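Local coordinates for protein probable fimbrial chaperone YadV (Escherichia coli K-12, PDB 5GHU) that probably acts as a periplasmic chaperone that assists the folding of pilin subunits for the assembly of fimbriae, at residues A[51-56]-A[86-91]; A[117-122]-A[160-165]; A[139-144]-A[150-155]; A[165-168]-A[173-176]. All coordinates share one frame; numbering follows the deposited sequence. Where two conformers were deposited one is given.

Contact 1 of 4, residues A[51-56]-A[86-91]; sequences VPFTAT and SVFWFN
The ring of Phe53 turns its edge to one face of Phe88. CE1 of Phe53 lies 3.7 Å from CE1 of Phe88, above the plane of the Phe88 ring and displaced toward its rim, whereas Phe88 CE1 lies near the plane of the Phe53 ring. With centroids 5.0 Å apart and planes inclined at 64°, the pair is T-shaped (edge-to-face), though well short of perpendicular. It belongs to the buried interior of the immunoglobulin-like N-terminal domain of a PapD-type chaperone. Strand 53-62 and strand 86-95 are not neighbours there: strand 31-38 comes between them in the order of the sheet. The closest CA atoms, those of Val51 and Phe88, are 8.3 Å apart, and side chains alone make the contact. Both phenylalanines hold CG anti to the carbonyl carbon (chi1 -65° in Phe53 and -57° in Phe88), a setting that carries the two rings into the shared interior. Just before the strand, Pro52 is the centre of an inverse gamma turn, marked by a weak bond of 2.9 Å from Phe53 N to Val51 O. Through this tight turn Val51, Pro52 and Phe53 all come up to the Phe88 ring. Beyond the pair, Phe53 also meets Tyr12 edge-to-face and touches Tyr74, and Leu80 packs on Phe88, placing the contact within a larger aromatic and aliphatic cluster. Pro52 and Val51 approach the Phe88 ring obliquely: CD of Pro52 is 4.4 Å from CE2 of Phe88, and CG1 of Val51 rests 4.1 Å from CD2 of Phe88.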
loop_
_atom_site.group_PDB
_atom_site.type_symbol
_atom_site.label_atom_id
_atom_site.label_comp_id
_atom_site.label_asym_id
_atom_site.label_seq_id
_atom_site.Cartn_x
_atom_site.Cartn_y
_atom_site.Cartn_z
ATOM N N VAL A 51 7.988 -12.735 -9.673
ATOM C CA VAL A 51 7.430 -11.413 -9.985
ATOM C C VAL A 51 7.905 -10.947 -11.345
ATOM O O VAL A 51 9.092 -10.975 -11.635
ATOM C CB VAL A 51 7.772 -10.346 -8.921
ATOM C CG1 VAL A 51 7.247 -10.772 -7.570
ATOM C CG2 VAL A 51 9.257 -10.091 -8.867
ATOM N N PRO A 52 6.964 -10.522 -12.201
ATOM C CA PRO A 52 7.323 -10.200 -13.585
ATOM C C PRO A 52 7.837 -8.764 -13.705
ATOM O O PRO A 52 7.342 -8.004 -14.519
ATOM C CB PRO A 52 5.998 -10.366 -14.344
ATOM C CG PRO A 52 4.911 -10.023 -13.285
ATOM C CD PRO A 52 5.503 -10.551 -11.970
ATOM N N PHE A 53 8.803 -8.396 -12.874
ATOM C CA PHE A 53 9.394 -7.056 -12.934
ATOM C C PHE A 53 10.912 -7.156 -12.788
ATOM O O PHE A 53 11.423 -8.109 -12.217
ATOM C CB PHE A 53 8.865 -6.152 -11.831
ATOM C CG PHE A 53 7.393 -5.834 -11.934
ATOM C CD1 PHE A 53 6.464 -6.681 -11.357
ATOM C CD2 PHE A 53 6.949 -4.697 -12.623
ATOM C CE1 PHE A 53 5.096 -6.415 -11.447
ATOM C CE2 PHE A 53 5.581 -4.416 -12.712
ATOM C CZ PHE A 53 4.665 -5.277 -12.109
ATOM N N THR A 54 11.622 -6.167 -13.298
ATOM C CA THR A 54 13.021 -5.958 -12.935
ATOM C C THR A 54 13.138 -4.572 -12.270
ATOM O O THR A 54 12.281 -3.706 -12.475
ATOM C CB THR A 54 13.953 -6.042 -14.148
ATOM O OG1 THR A 54 13.550 -5.107 -15.145
ATOM C CG2 THR A 54 13.919 -7.434 -14.758
ATOM N N ALA A 55 14.165 -4.403 -11.443
ATOM C CA ALA A 55 14.472 -3.113 -10.808
ATOM C C ALA A 55 15.928 -2.873 -11.054
ATOM O O ALA A 55 16.775 -3.684 -10.624
ATOM C CB ALA A 55 14.167 -3.155 -9.319
ATOM N N THR A 56 16.254 -1.793 -11.757
ATOM C CA THR A 56 17.645 -1.576 -12.097
ATOM C C THR A 56 18.064 -0.134 -11.830
ATOM O O THR A 56 17.337 0.810 -12.068
ATOM C CB THR A 56 17.917 -1.948 -13.549
ATOM O OG1 THR A 56 17.084 -1.157 -14.389
ATOM C CG2 THR A 56 17.598 -3.422 -13.775
ATOM N N SER A 86 -3.077 -5.371 -9.388
ATOM C CA SER A 86 -2.233 -6.350 -8.652
ATOM C C SER A 86 -1.264 -5.569 -7.792
ATOM O O SER A 86 -0.751 -4.557 -8.210
ATOM C CB SER A 86 -1.429 -7.242 -9.612
ATOM O OG SER A 86 -2.273 -8.122 -10.302
ATOM N N VAL A 87 -0.956 -6.043 -6.600
ATOM C CA VAL A 87 -0.062 -5.320 -5.726
ATOM C C VAL A 87 1.234 -6.111 -5.503
ATOM O O VAL A 87 1.264 -7.369 -5.409
ATOM C CB VAL A 87 -0.719 -4.994 -4.337
ATOM C CG1 VAL A 87 -0.930 -6.289 -3.476
ATOM C CG2 VAL A 87 0.102 -3.940 -3.576
ATOM N N PHE A 88 2.311 -5.323 -5.437
ATOM C CA PHE A 88 3.664 -5.824 -5.160
ATOM C C PHE A 88 4.334 -4.935 -4.157
ATOM O O PHE A 88 3.817 -3.858 -3.805
ATOM C CB PHE A 88 4.494 -5.922 -6.466
ATOM C CG PHE A 88 3.842 -6.785 -7.476
ATOM C CD1 PHE A 88 2.880 -6.276 -8.342
ATOM C CD2 PHE A 88 4.149 -8.125 -7.540
ATOM C CE1 PHE A 88 2.250 -7.117 -9.232
ATOM C CE2 PHE A 88 3.488 -8.960 -8.448
ATOM C CZ PHE A 88 2.538 -8.408 -9.292
ATOM N N TRP A 89 5.468 -5.423 -3.658
ATOM C CA TRP A 89 6.282 -4.633 -2.752
ATOM C C TRP A 89 7.617 -4.232 -3.339
ATOM O O TRP A 89 8.376 -5.068 -3.800
ATOM C CB TRP A 89 6.492 -5.418 -1.458
ATOM C CG TRP A 89 5.180 -5.436 -0.746
ATOM C CD1 TRP A 89 4.131 -6.300 -0.954
ATOM C CD2 TRP A 89 4.734 -4.490 0.221
ATOM N NE1 TRP A 89 3.079 -5.960 -0.152
ATOM C CE2 TRP A 89 3.426 -4.855 0.588
ATOM C CE3 TRP A 89 5.312 -3.376 0.815
ATOM C CZ2 TRP A 89 2.709 -4.156 1.543
ATOM C CZ3 TRP A 89 4.604 -2.691 1.757
ATOM C CH2 TRP A 89 3.320 -3.080 2.118
ATOM N N PHE A 90 7.857 -2.933 -3.335
ATOM C CA PHE A 90 9.166 -2.398 -3.714
ATOM C C PHE A 90 10.037 -2.286 -2.467
ATOM O O PHE A 90 9.691 -1.556 -1.537
ATOM C CB PHE A 90 9.007 -1.012 -4.390
ATOM C CG PHE A 90 10.330 -0.379 -4.757
ATOM C CD1 PHE A 90 11.178 -1.011 -5.640
ATOM C CD2 PHE A 90 10.776 0.763 -4.121
ATOM C CE1 PHE A 90 12.422 -0.498 -5.968
ATOM C CE2 PHE A 90 12.013 1.294 -4.438
ATOM C CZ PHE A 90 12.854 0.644 -5.354
ATOM N N ASN A 91 11.156 -3.014 -2.468
ATOM C CA ASN A 91 12.056 -3.086 -1.324
ATOM C C ASN A 91 13.345 -2.370 -1.543
ATOM O O ASN A 91 13.932 -2.488 -2.621
ATOM C CB ASN A 91 12.436 -4.544 -1.023
ATOM C CG ASN A 91 11.242 -5.403 -0.642
ATOM O OD1 ASN A 91 11.057 -5.699 0.520
ATOM N ND2 ASN A 91 10.445 -5.809 -1.616
#

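Contact 2 of 4, residues A[117-122]-A[160-165]; sequences RIKLFY and YVSFSS
Phe121 and Tyr160 each carry CG anti to the carbonyl carbon (chi1 -62° and -70°), which swings their side chains together across the cleft between the two immunoglobulin-like domains of the chaperone. The rings are inclined at 50° with centroids 5.5 Å apart, so they meet at a slant. The closest approach of the two side chains is CE1 of Phe121 to CB of Tyr160, 3.6 Å; between the rings themselves, CD1 of Phe121 lies 3.7 Å from CD1 of Tyr160. At the far end of the same ring, CZ of Phe121 comes within 3.7 Å of OG of Ser162, so Phe121 touches two residues of the second domain at once. An alanine in place of Phe121 is likely to open a gap between the domains, with the CB side of Tyr160 deprived of its apolar neighbour. Arg9, from strand 9-13, touches both Phe121 and Ser162. By family resemblance, Arg9 and Lys119 probably correspond to the basic cleft pair that, in PapD, anchors the C-terminal carboxylate of the pilin subunit. Lys119 is extended beyond CG and spans the cleft, its NZ giving a weak hydrogen bond of 3.2 Å to Ser162 OG.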
loop_
_atom_site.group_PDB
_atom_site.type_symbol
_atom_site.label_atom_id
_atom_site.label_comp_id
_atom_site.label_asym_id
_atom_site.label_seq_id
_atom_site.Cartn_x
_atom_site.Cartn_y
_atom_site.Cartn_z
ATOM N N ARG A 117 10.053 -0.968 2.737
ATOM C CA ARG A 117 9.227 -1.451 1.620
ATOM C C ARG A 117 8.080 -0.474 1.416
ATOM O O ARG A 117 7.519 -0.005 2.399
ATOM C CB ARG A 117 8.613 -2.831 1.898
ATOM C CG ARG A 117 9.554 -3.963 2.202
ATOM C CD ARG A 117 8.765 -5.252 2.420
ATOM N NE ARG A 117 7.530 -4.989 3.148
ATOM C CZ ARG A 117 6.564 -5.886 3.331
ATOM N NH1 ARG A 117 6.693 -7.108 2.832
ATOM N NH2 ARG A 117 5.466 -5.555 4.001
ATOM N N ILE A 118 7.691 -0.226 0.161
ATOM C CA ILE A 118 6.441 0.482 -0.165
ATOM C C ILE A 118 5.680 -0.306 -1.201
ATOM O O ILE A 118 6.240 -1.159 -1.878
ATOM C CB ILE A 118 6.655 1.915 -0.737
ATOM C CG1 ILE A 118 7.421 1.880 -2.059
ATOM C CG2 ILE A 118 7.314 2.822 0.288
ATOM C CD1 ILE A 118 7.582 3.273 -2.682
ATOM N N LYS A 119 4.379 -0.069 -1.292
ATOM C CA LYS A 119 3.541 -0.807 -2.252
ATOM C C LYS A 119 3.700 -0.285 -3.669
ATOM O O LYS A 119 3.796 0.936 -3.906
ATOM C CB LYS A 119 2.070 -0.683 -1.874
ATOM C CG LYS A 119 1.760 -1.382 -0.548
ATOM C CD LYS A 119 0.329 -0.937 -0.086
ATOM C CE LYS A 119 -0.017 -1.328 1.357
ATOM N NZ LYS A 119 -1.284 -0.631 1.806
ATOM N N LEU A 120 3.677 -1.231 -4.598
ATOM C CA LEU A 120 3.557 -0.898 -6.033
ATOM C C LEU A 120 2.225 -1.467 -6.515
ATOM O O LEU A 120 1.925 -2.646 -6.320
ATOM C CB LEU A 120 4.718 -1.485 -6.841
ATOM C CG LEU A 120 4.571 -1.215 -8.354
ATOM C CD1 LEU A 120 5.986 -1.020 -8.983
ATOM C CD2 LEU A 120 3.844 -2.357 -9.055
ATOM N N PHE A 121 1.385 -0.627 -7.109
ATOM C CA PHE A 121 0.117 -1.117 -7.642
ATOM C C PHE A 121 0.220 -1.170 -9.134
ATOM O O PHE A 121 0.406 -0.107 -9.782
ATOM C CB PHE A 121 -1.066 -0.197 -7.233
ATOM C CG PHE A 121 -1.272 -0.126 -5.742
ATOM C CD1 PHE A 121 -1.992 -1.092 -5.113
ATOM C CD2 PHE A 121 -0.728 0.917 -4.973
ATOM C CE1 PHE A 121 -2.214 -1.041 -3.716
ATOM C CE2 PHE A 121 -0.901 0.936 -3.539
ATOM C CZ PHE A 121 -1.658 -0.025 -2.932
ATOM N N TYR A 122 0.106 -2.380 -9.673
ATOM C CA TYR A 122 0.058 -2.566 -11.127
ATOM C C TYR A 122 -1.391 -2.371 -11.580
ATOM O O TYR A 122 -2.300 -3.092 -11.122
ATOM C CB TYR A 122 0.586 -3.963 -11.495
ATOM C CG TYR A 122 0.603 -4.143 -12.997
ATOM C CD1 TYR A 122 1.662 -3.669 -13.750
ATOM C CD2 TYR A 122 -0.424 -4.831 -13.629
ATOM C CE1 TYR A 122 1.691 -3.887 -15.138
ATOM C CE2 TYR A 122 -0.385 -5.080 -14.997
ATOM C CZ TYR A 122 0.651 -4.583 -15.732
ATOM O OH TYR A 122 0.681 -4.826 -17.113
ATOM N N TYR A 160 -7.457 -1.785 -5.352
ATOM C CA TYR A 160 -7.179 -1.858 -3.914
ATOM C C TYR A 160 -7.687 -0.612 -3.225
ATOM O O TYR A 160 -7.641 0.518 -3.783
ATOM C CB TYR A 160 -5.659 -1.980 -3.621
ATOM C CG TYR A 160 -5.106 -3.303 -4.013
ATOM C CD1 TYR A 160 -4.759 -3.596 -5.329
ATOM C CD2 TYR A 160 -5.027 -4.300 -3.082
ATOM C CE1 TYR A 160 -4.286 -4.854 -5.679
ATOM C CE2 TYR A 160 -4.543 -5.603 -3.452
ATOM C CZ TYR A 160 -4.178 -5.822 -4.754
ATOM O OH TYR A 160 -3.742 -7.094 -5.101
ATOM N N VAL A 161 -8.092 -0.810 -1.963
ATOM C CA VAL A 161 -8.256 0.332 -1.045
ATOM C C VAL A 161 -7.331 0.150 0.137
ATOM O O VAL A 161 -7.275 -0.920 0.754
ATOM C CB VAL A 161 -9.708 0.509 -0.543
ATOM C CG1 VAL A 161 -9.785 1.667 0.501
ATOM C CG2 VAL A 161 -10.649 0.842 -1.727
ATOM N N SER A 162 -6.568 1.229 0.435
ATOM C CA SER A 162 -5.578 1.238 1.533
ATOM C C SER A 162 -5.986 2.335 2.507
ATOM O O SER A 162 -6.516 3.358 2.068
ATOM C CB SER A 162 -4.182 1.582 0.999
ATOM O OG SER A 162 -3.706 0.574 0.067
ATOM N N PHE A 163 -5.712 2.131 3.791
ATOM C CA PHE A 163 -6.116 3.138 4.795
ATOM C C PHE A 163 -4.960 3.615 5.650
ATOM O O PHE A 163 -4.042 2.844 5.988
ATOM C CB PHE A 163 -7.149 2.537 5.785
ATOM C CG PHE A 163 -8.389 1.952 5.129
ATOM C CD1 PHE A 163 -8.400 0.628 4.734
ATOM C CD2 PHE A 163 -9.492 2.739 4.888
ATOM C CE1 PHE A 163 -9.555 0.064 4.106
ATOM C CE2 PHE A 163 -10.675 2.213 4.331
ATOM C CZ PHE A 163 -10.705 0.847 3.940
ATOM N N SER A 164 -5.063 4.860 6.109
ATOM C CA SER A 164 -4.127 5.290 7.150
ATOM C C SER A 164 -4.748 5.089 8.522
ATOM O O SER A 164 -4.028 4.791 9.461
ATOM C CB SER A 164 -3.737 6.739 6.911
ATOM O OG SER A 164 -4.885 7.589 6.945
ATOM N N SER A 165 -6.069 5.221 8.646
ATOM C CA SER A 165 -6.742 5.037 9.961
ATOM C C SER A 165 -8.247 4.976 9.756
ATOM O O SER A 165 -8.751 5.330 8.664
ATOM C CB SER A 165 -6.440 6.186 10.937
ATOM O OG SER A 165 -6.980 7.417 10.483
#

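Contact 3 of 4, residues A[139-144]-A[150-155]; sequences KWFWSG and SLRVTN
Phe141 and Arg152 lie side by side and point the same way from their strands, with the guanidinium flat on one face of the ring. The planes differ by 15° and CZ of Arg152 stands 3.8 Å from the ring centroid, a stacked cation-pi pair. Arg152 sets out with CG anti to its own N (chi1 179°) and then bends at chi2 and chi3, which folds the group back over Phe141. NH1 of Arg152 donates, in the guanidinium plane, to OG1 of Thr154 at 2.8 Å, which helps to hold the guanidinium in this rotation; that hydroxyl is also bonded to Asp187. On the other face of the hairpin Val153 runs alongside Trp140, its CG1 3.9 Å from the centroid of the six-membered ring in a CH-pi contact. Leu151 splits its branches: CD1 is 4.0 Å from Trp140 CE3, and CD2 is 4.0 Å from Trp142 CE3. Between the two faces the antiparallel backbones bond in pairs at Lys139-Thr154 and Phe141-Arg152, while Ser143 N reaches Ser150 O at 2.8 Å. In the C-terminal immunoglobulin-like domain, strand 139-143 follows helix 134-137 and edges a three-stranded sheet; strand 150-155 is central, pairing next with strand 186-191, while Trp140 packs against strands 163-170 and 203-209.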
loop_
_atom_site.group_PDB
_atom_site.type_symbol
_atom_site.label_atom_id
_atom_site.label_comp_id
_atom_site.label_asym_id
_atom_site.label_seq_id
_atom_site.Cartn_x
_atom_site.Cartn_y
_atom_site.Cartn_z
ATOM N N LYS A 139 -18.516 -1.522 1.022
ATOM C CA LYS A 139 -19.682 -1.753 1.878
ATOM C C LYS A 139 -19.236 -2.330 3.204
ATOM O O LYS A 139 -18.424 -3.259 3.265
ATOM C CB LYS A 139 -20.670 -2.719 1.196
ATOM C CG LYS A 139 -21.101 -2.223 -0.186
ATOM C CD LYS A 139 -21.774 -0.893 -0.012
ATOM C CE LYS A 139 -22.434 -0.411 -1.294
ATOM N NZ LYS A 139 -22.618 1.085 -1.285
ATOM N N TRP A 140 -19.812 -1.789 4.267
ATOM C CA TRP A 140 -19.429 -2.172 5.618
ATOM C C TRP A 140 -20.539 -2.842 6.381
ATOM O O TRP A 140 -21.708 -2.439 6.310
ATOM C CB TRP A 140 -19.040 -0.896 6.405
ATOM C CG TRP A 140 -17.915 -0.102 5.778
ATOM C CD1 TRP A 140 -17.988 0.737 4.659
ATOM C CD2 TRP A 140 -16.552 -0.063 6.213
ATOM N NE1 TRP A 140 -16.753 1.263 4.418
ATOM C CE2 TRP A 140 -15.855 0.812 5.340
ATOM C CE3 TRP A 140 -15.860 -0.657 7.305
ATOM C CZ2 TRP A 140 -14.507 1.051 5.454
ATOM C CZ3 TRP A 140 -14.484 -0.396 7.437
ATOM C CH2 TRP A 140 -13.825 0.467 6.537
ATOM N N PHE A 141 -20.182 -3.898 7.118
ATOM C CA PHE A 141 -21.130 -4.709 7.900
ATOM C C PHE A 141 -20.567 -5.110 9.234
ATOM O O PHE A 141 -19.353 -5.330 9.359
ATOM C CB PHE A 141 -21.452 -6.038 7.143
ATOM C CG PHE A 141 -21.940 -5.810 5.755
ATOM C CD1 PHE A 141 -21.043 -5.632 4.701
ATOM C CD2 PHE A 141 -23.292 -5.693 5.522
ATOM C CE1 PHE A 141 -21.494 -5.404 3.447
ATOM C CE2 PHE A 141 -23.757 -5.525 4.243
ATOM C CZ PHE A 141 -22.856 -5.358 3.210
ATOM N N TRP A 142 -21.454 -5.235 10.240
ATOM C CA TRP A 142 -21.038 -5.824 11.482
ATOM C C TRP A 142 -20.707 -7.255 11.182
ATOM O O TRP A 142 -21.418 -7.913 10.400
ATOM C CB TRP A 142 -22.140 -5.801 12.548
ATOM C CG TRP A 142 -22.328 -4.501 13.206
ATOM C CD1 TRP A 142 -23.392 -3.645 13.075
ATOM C CD2 TRP A 142 -21.429 -3.888 14.137
ATOM N NE1 TRP A 142 -23.203 -2.534 13.864
ATOM C CE2 TRP A 142 -22.006 -2.654 14.523
ATOM C CE3 TRP A 142 -20.182 -4.252 14.651
ATOM C CZ2 TRP A 142 -21.399 -1.796 15.451
ATOM C CZ3 TRP A 142 -19.568 -3.389 15.571
ATOM C CH2 TRP A 142 -20.175 -2.174 15.945
ATOM N N SER A 143 -19.662 -7.740 11.837
ATOM C CA SER A 143 -19.214 -9.110 11.729
ATOM C C SER A 143 -19.276 -9.635 13.165
ATOM O O SER A 143 -18.740 -8.997 14.077
ATOM C CB SER A 143 -17.809 -9.182 11.187
ATOM O OG SER A 143 -17.336 -10.489 11.043
ATOM N N GLY A 144 -19.971 -10.742 13.371
ATOM C CA GLY A 144 -20.339 -11.168 14.719
ATOM C C GLY A 144 -19.403 -12.182 15.331
ATOM O O GLY A 144 -18.648 -12.835 14.613
ATOM N N SER A 150 -16.056 -6.862 15.222
ATOM C CA SER A 150 -15.310 -6.633 13.990
ATOM C C SER A 150 -16.261 -6.274 12.884
ATOM O O SER A 150 -17.456 -6.444 13.037
ATOM C CB SER A 150 -14.506 -7.874 13.604
ATOM O OG SER A 150 -15.381 -8.957 13.600
ATOM N N LEU A 151 -15.696 -5.782 11.776
ATOM C CA LEU A 151 -16.465 -5.357 10.625
ATOM C C LEU A 151 -16.071 -6.228 9.465
ATOM O O LEU A 151 -14.893 -6.527 9.290
ATOM C CB LEU A 151 -16.184 -3.927 10.255
ATOM C CG LEU A 151 -16.503 -3.016 11.432
ATOM C CD1 LEU A 151 -15.954 -1.644 11.151
ATOM C CD2 LEU A 151 -17.996 -2.931 11.521
ATOM N N ARG A 152 -17.062 -6.595 8.669
ATOM C CA ARG A 152 -16.760 -7.215 7.371
ATOM C C ARG A 152 -16.916 -6.146 6.296
ATOM O O ARG A 152 -17.921 -5.407 6.268
ATOM C CB ARG A 152 -17.680 -8.394 7.115
ATOM C CG ARG A 152 -17.457 -9.097 5.747
ATOM C CD ARG A 152 -18.367 -8.595 4.620
ATOM N NE ARG A 152 -19.761 -8.977 4.871
ATOM C CZ ARG A 152 -20.735 -8.896 3.945
ATOM N NH1 ARG A 152 -20.464 -8.469 2.699
ATOM N NH2 ARG A 152 -21.981 -9.286 4.264
ATOM N N VAL A 153 -15.921 -6.038 5.445
ATOM C CA VAL A 153 -15.859 -4.960 4.471
ATOM C C VAL A 153 -15.767 -5.614 3.086
ATOM O O VAL A 153 -15.006 -6.568 2.909
ATOM C CB VAL A 153 -14.644 -4.062 4.698
ATOM C CG1 VAL A 153 -14.726 -2.756 3.823
ATOM C CG2 VAL A 153 -14.562 -3.652 6.187
ATOM N N THR A 154 -16.575 -5.120 2.151
ATOM C CA THR A 154 -16.631 -5.715 0.797
ATOM C C THR A 154 -16.234 -4.656 -0.203
ATOM O O THR A 154 -16.799 -3.566 -0.190
ATOM C CB THR A 154 -18.024 -6.202 0.523
ATOM O OG1 THR A 154 -18.286 -7.342 1.364
ATOM C CG2 THR A 154 -18.189 -6.678 -0.919
ATOM N N ASN A 155 -15.292 -5.012 -1.073
ATOM C CA ASN A 155 -14.799 -4.109 -2.140
ATOM C C ASN A 155 -15.313 -4.587 -3.480
ATOM O O ASN A 155 -14.835 -5.614 -3.955
ATOM C CB ASN A 155 -13.283 -4.144 -2.120
ATOM C CG ASN A 155 -12.656 -3.211 -3.169
ATOM O OD1 ASN A 155 -13.330 -2.559 -3.940
ATOM N ND2 ASN A 155 -11.337 -3.139 -3.109
#

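Contact 4 of 4, residues A[165-168]-A[173-176]; sequences SGDL and KRYP
Leu168 and Tyr175 form an antiparallel hydrogen-bonded pair in a beta hairpin of the C-terminal immunoglobulin-like domain. Leu168 N reaches Tyr175 O at 2.8 Å with an almost straight N-H...O angle of 172°, and Tyr175 N returns a bond of 2.7 Å to Leu168 O. The short strand axes come within 4.4 Å and run at 136°, a marked departure from strict antiparallel. Asp167 and Pro176 follow as a non-hydrogen-bonded pair with CA atoms 4.1 Å apart and diverging side chains. Leu168 and Tyr175 share one face of the sheet, where CD2 of Leu168 meets CD1 of Tyr175 at 4.0 Å. The tyrosine also brings its ring edge to the neighbouring backbone, CD1 of Tyr175 lying 3.5 Å from O of Leu168. Its hydroxyl accepts a bond of 3.2 Å from NZ of Lys173, while Val192 and Leu195 touch the side chain from loops. A serine in place of Tyr175 would probably leave Leu168 CD2 without this apolar neighbour and Lys173 NZ without its acceptor. Asp167 places CG between its backbone N and carbonyl carbon (chi1 51°), which brings the carboxylate against CG and CD of Arg174. OD1 of Asp167 is 3.8 Å from NE of Arg174, a long salt bridge in which the oxygen sits off the guanidinium plane, where none of the group's hydrogens is directed. The attraction is therefore probably electrostatic alone, and Glu169 is the stronger partner of Arg174.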
loop_
_atom_site.group_PDB
_atom_site.type_symbol
_atom_site.label_atom_id
_atom_site.label_comp_id
_atom_site.label_asym_id
_atom_site.label_seq_id
_atom_site.Cartn_x
_atom_site.Cartn_y
_atom_site.Cartn_z
ATOM N N SER A 165 -6.069 5.221 8.646
ATOM C CA SER A 165 -6.742 5.037 9.961
ATOM C C SER A 165 -8.247 4.976 9.756
ATOM O O SER A 165 -8.751 5.330 8.664
ATOM C CB SER A 165 -6.440 6.186 10.937
ATOM O OG SER A 165 -6.980 7.417 10.483
ATOM N N GLY A 166 -8.960 4.524 10.791
ATOM C CA GLY A 166 -10.399 4.494 10.719
ATOM C C GLY A 166 -10.911 4.188 12.100
ATOM O O GLY A 166 -10.169 3.723 12.969
ATOM N N ASP A 167 -12.180 4.472 12.324
ATOM C CA ASP A 167 -12.787 4.152 13.621
ATOM C C ASP A 167 -14.289 3.943 13.469
ATOM O O ASP A 167 -14.931 4.331 12.461
ATOM C CB ASP A 167 -12.497 5.305 14.628
ATOM C CG ASP A 167 -12.877 6.702 14.069
ATOM O OD1 ASP A 167 -14.065 7.032 14.118
ATOM O OD2 ASP A 167 -11.972 7.409 13.647
ATOM N N LEU A 168 -14.857 3.337 14.490
ATOM C CA LEU A 168 -16.286 3.159 14.616
ATOM C C LEU A 168 -16.764 4.030 15.766
ATOM O O LEU A 168 -16.091 4.090 16.775
ATOM C CB LEU A 168 -16.565 1.686 14.902
ATOM C CG LEU A 168 -18.052 1.394 14.942
ATOM C CD1 LEU A 168 -18.245 0.008 14.340
ATOM C CD2 LEU A 168 -18.474 1.431 16.409
ATOM N N LYS A 173 -18.854 7.424 21.665
ATOM C CA LYS A 173 -17.630 6.737 21.985
ATOM C C LYS A 173 -17.007 6.319 20.675
ATOM O O LYS A 173 -17.714 5.928 19.728
ATOM C CB LYS A 173 -17.882 5.516 22.876
ATOM C CG LYS A 173 -18.252 5.932 24.323
ATOM C CD LYS A 173 -18.581 4.709 25.161
ATOM C CE LYS A 173 -17.395 4.254 26.013
ATOM N NZ LYS A 173 -16.282 3.657 25.207
ATOM N N ARG A 174 -15.693 6.427 20.592
ATOM C CA ARG A 174 -14.987 6.085 19.354
ATOM C C ARG A 174 -14.056 4.902 19.572
ATOM O O ARG A 174 -13.383 4.824 20.626
ATOM C CB ARG A 174 -14.193 7.326 18.888
ATOM C CG ARG A 174 -13.396 7.139 17.659
ATOM C CD ARG A 174 -12.817 8.528 17.240
ATOM N NE ARG A 174 -13.841 9.527 16.960
ATOM C CZ ARG A 174 -13.557 10.823 16.678
ATOM N NH1 ARG A 174 -12.318 11.257 16.642
ATOM N NH2 ARG A 174 -14.519 11.694 16.445
ATOM N N TYR A 175 -14.063 3.958 18.609
ATOM C CA TYR A 175 -13.299 2.736 18.715
ATOM C C TYR A 175 -12.466 2.585 17.464
ATOM O O TYR A 175 -12.993 2.407 16.386
ATOM C CB TYR A 175 -14.232 1.533 18.858
ATOM C CG TYR A 175 -15.240 1.663 19.992
ATOM C CD1 TYR A 175 -16.469 2.289 19.778
ATOM C CD2 TYR A 175 -14.961 1.178 21.252
ATOM C CE1 TYR A 175 -17.396 2.416 20.803
ATOM C CE2 TYR A 175 -15.875 1.297 22.274
ATOM C CZ TYR A 175 -17.115 1.900 22.033
ATOM O OH TYR A 175 -18.064 2.020 23.049
ATOM N N PRO A 176 -11.159 2.652 17.607
ATOM C CA PRO A 176 -10.303 2.527 16.430
ATOM C C PRO A 176 -10.507 1.196 15.751
ATOM O O PRO A 176 -10.654 0.188 16.441
ATOM C CB PRO A 176 -8.906 2.593 16.978
ATOM C CG PRO A 176 -9.061 3.414 18.249
ATOM C CD PRO A 176 -10.399 3.030 18.809
#

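The four contacts run from the N-terminal domain, across the interface, into the C-terminal domain. Contact 2, about 2 Å from the chain's centre, lies with Lys119 at the cleft that in PapD receives the subunit's C-terminus and probably does so here; contact 1 lies within the domain on one side, contacts 3 and 4 within the other. Contacts 1 and 2 have centres 14 Å apart, yet strands 86-95 and 114-123 are sheet neighbours, with probable backbone bonds from Leu120 N to Phe88 O and Tyr122 N to Ser86 O. Hairpins 3 and 4, centres 14 Å apart, meet where Trp142 and Leu151 pack on Leu168. Contact 2 shares Ser165 with contact 4 and reaches contact 3 where Phe163 touches Trp140.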